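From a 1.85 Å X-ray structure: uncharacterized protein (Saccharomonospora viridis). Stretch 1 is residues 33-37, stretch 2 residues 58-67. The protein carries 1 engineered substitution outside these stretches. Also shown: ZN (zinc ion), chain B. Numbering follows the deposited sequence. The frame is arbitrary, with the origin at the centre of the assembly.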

# COMPACT_ATOMS: atom_id res chain seq x y z
N THR A 33 -5.86 3.33 9.50
CA THR A 33 -4.88 4.00 8.67
C THR A 33 -3.94 2.93 8.14
O THR A 33 -3.37 2.15 8.91
CB THR A 33 -4.09 5.04 9.47
OG1 THR A 33 -5.00 6.04 9.97
CG2 THR A 33 -3.07 5.71 8.58
N ALA A 34 -3.81 2.90 6.83
CA ALA A 34 -2.96 1.92 6.16
C ALA A 34 -1.47 2.30 6.23
O ALA A 34 -1.09 3.43 6.63
CB ALA A 34 -3.39 1.84 4.72
N LEU A 35 -0.58 1.40 5.79
CA LEU A 35 0.86 1.72 5.81
C LEU A 35 1.14 2.95 4.94
O LEU A 35 2.10 3.70 5.15
CB LEU A 35 1.72 0.56 5.27
CG LEU A 35 1.74 -0.71 6.06
CD1 LEU A 35 2.82 -1.64 5.44
CD2 LEU A 35 1.96 -0.41 7.54
N CYS A 36 0.30 3.19 3.95
CA CYS A 36 0.57 4.31 3.02
C CYS A 36 0.14 5.63 3.63
O CYS A 36 0.37 6.71 3.04
CB CYS A 36 -0.18 4.11 1.68
SG CYS A 36 -1.97 4.06 1.88
N GLY A 37 -0.51 5.56 4.79
CA GLY A 37 -0.91 6.79 5.46
C GLY A 37 -2.34 7.25 5.22
O GLY A 37 -2.81 8.14 5.89
N GLU A 58 -4.26 -3.87 -5.81
CA GLU A 58 -3.44 -3.56 -4.63
C GLU A 58 -2.99 -2.09 -4.60
O GLU A 58 -2.71 -1.48 -5.63
CB GLU A 58 -2.21 -4.46 -4.58
CG GLU A 58 -2.53 -5.86 -4.17
CD GLU A 58 -3.11 -6.72 -5.30
OE1 GLU A 58 -2.72 -6.51 -6.47
OE2 GLU A 58 -3.97 -7.60 -4.99
N CYS A 59 -2.91 -1.52 -3.41
CA CYS A 59 -2.39 -0.17 -3.19
C CYS A 59 -0.89 -0.21 -3.48
O CYS A 59 -0.14 -0.94 -2.82
CB CYS A 59 -2.62 0.26 -1.71
SG CYS A 59 -1.79 1.88 -1.35
N PRO A 60 -0.41 0.52 -4.51
CA PRO A 60 1.03 0.42 -4.81
C PRO A 60 1.89 0.88 -3.64
O PRO A 60 2.96 0.32 -3.39
CB PRO A 60 1.21 1.40 -5.99
CG PRO A 60 -0.15 1.40 -6.66
CD PRO A 60 -1.14 1.34 -5.49
N VAL A 61 1.44 1.91 -2.92
CA VAL A 61 2.27 2.46 -1.84
C VAL A 61 2.40 1.46 -0.67
O VAL A 61 3.50 1.18 -0.17
CB VAL A 61 1.68 3.79 -1.34
CG1 VAL A 61 2.46 4.29 -0.16
CG2 VAL A 61 1.72 4.82 -2.53
N CYS A 62 1.27 0.92 -0.25
CA CYS A 62 1.27 -0.10 0.80
C CYS A 62 2.12 -1.32 0.41
O CYS A 62 2.80 -1.91 1.26
CB CYS A 62 -0.17 -0.60 1.08
SG CYS A 62 -1.10 0.46 2.16
N THR A 63 2.05 -1.75 -0.85
CA THR A 63 2.78 -2.96 -1.29
C THR A 63 4.29 -2.74 -1.15
O THR A 63 5.01 -3.59 -0.64
CB THR A 63 2.44 -3.32 -2.78
OG1 THR A 63 1.02 -3.56 -2.94
CG2 THR A 63 3.22 -4.62 -3.24
N ILE A 64 4.78 -1.58 -1.62
CA ILE A 64 6.19 -1.23 -1.54
C ILE A 64 6.58 -0.98 -0.07
O ILE A 64 7.63 -1.42 0.38
CB ILE A 64 6.51 0.04 -2.38
CG1 ILE A 64 6.29 -0.22 -3.88
CG2 ILE A 64 7.95 0.56 -2.10
CD1 ILE A 64 6.86 -1.47 -4.36
N ALA A 65 5.73 -0.27 0.68
CA ALA A 65 6.00 -0.04 2.13
C ALA A 65 6.16 -1.36 2.88
O ALA A 65 7.07 -1.52 3.70
CB ALA A 65 4.94 0.80 2.75
N LEU A 66 5.29 -2.33 2.59
CA LEU A 66 5.38 -3.67 3.20
C LEU A 66 6.69 -4.38 2.83
O LEU A 66 7.43 -4.89 3.72
CB LEU A 66 4.18 -4.52 2.75
CG LEU A 66 4.15 -5.95 3.31
CD1 LEU A 66 4.26 -5.96 4.86
CD2 LEU A 66 2.86 -6.70 2.86
N ALA A 67 7.04 -4.42 1.54
CA ALA A 67 8.34 -5.00 1.16
C ALA A 67 9.49 -4.35 1.93
O ALA A 67 10.39 -5.01 2.42
CB ALA A 67 8.59 -4.85 -0.34
ZN ZN B . -2.35 1.91 0.94

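No hydrogen bond crosses between these two stretches; a single zinc ion joins them instead. Cys36 SG of the first stretch lies 2.4 Å from ZN, and from the second stretch Cys59 SG and Cys62 SG lie 2.4 Å and 2.3 Å from ZN; a fourth ligand comes from elsewhere in the structure. The example illustrates a general principle of small metal sites: a metal can fasten a turn to the start of a helix across a modest interface, here 282 Å² summed over both sides, with a few apolar contacts packed beside it.

The three thiolates share the ion without bonding to one another. Cys36 SG stands 3.7 Å from Cys62 SG and 3.9 Å from Cys59 SG, far beyond the length of a disulfide and as expected for sulfurs gathered around a common metal. Each cysteine reaches the ion with a different rotamer: p at Cys36, t at Cys59 and m at Cys62. The CA-to-CB bonds of Cys36 and Cys59 point toward the opposing stretch, whereas that of Cys62 points sideways; all three rotamers place SG within reach of ZN.

Local backbone structure prepares both halves of the site. Residues Ala34 to Gly37 form a type I beta turn, closed by a hydrogen bond from Gly37 N to Ala34 O at 2.9 Å. Gly37 has a positive phi, and at its backbone angles a CB would be jammed against the preceding carbonyl oxygen, so glycine suits this position for a reason internal to the turn. On the other side, Cys59 occupies the N-cap of the helix beginning at Pro60. Cys59 SG accepts a hydrogen bond from Cys62 N at 3.4 Å, nearly straight at 173°, so the same sulfur binds the metal and caps the helix. Pro60 fits the first turn, where its lack of an amide hydrogen costs no helical hydrogen bond. Thr63, whose CA-to-CB bond points away from the first stretch, instead supports its own helix: Thr63 OG1 donates to Cys59 O at 2.9 Å.

Apolar packing completes the contact. Cys36 CB comes within 3.2 Å of Val61 CG1, a tight approach that places a branched aliphatic side chain beside the metal-binding cysteine. Leu35 has the largest area covered by the other stretch, 74 Å². Leu35 CB packs 4.1 Å from Ala65 CB, while Leu35 CD1 reaches Leu66 CB at 4.2 Å and lies 3.8 Å from Leu66 N. The small methyl of Ala65 meets Leu35 where the leucine lies against the helix, and the length of Leu35 extends the contact to the next residue. Ala34 adds a compact contact nearer the metal, with Ala34 CB 3.7 Å from Cys62 SG. All three cysteines that bind the metal are buried, as are Ala34, Val61 and Ala65, while Leu35 and Leu66 remain partly exposed, so the leucine contact retains some access to solvent.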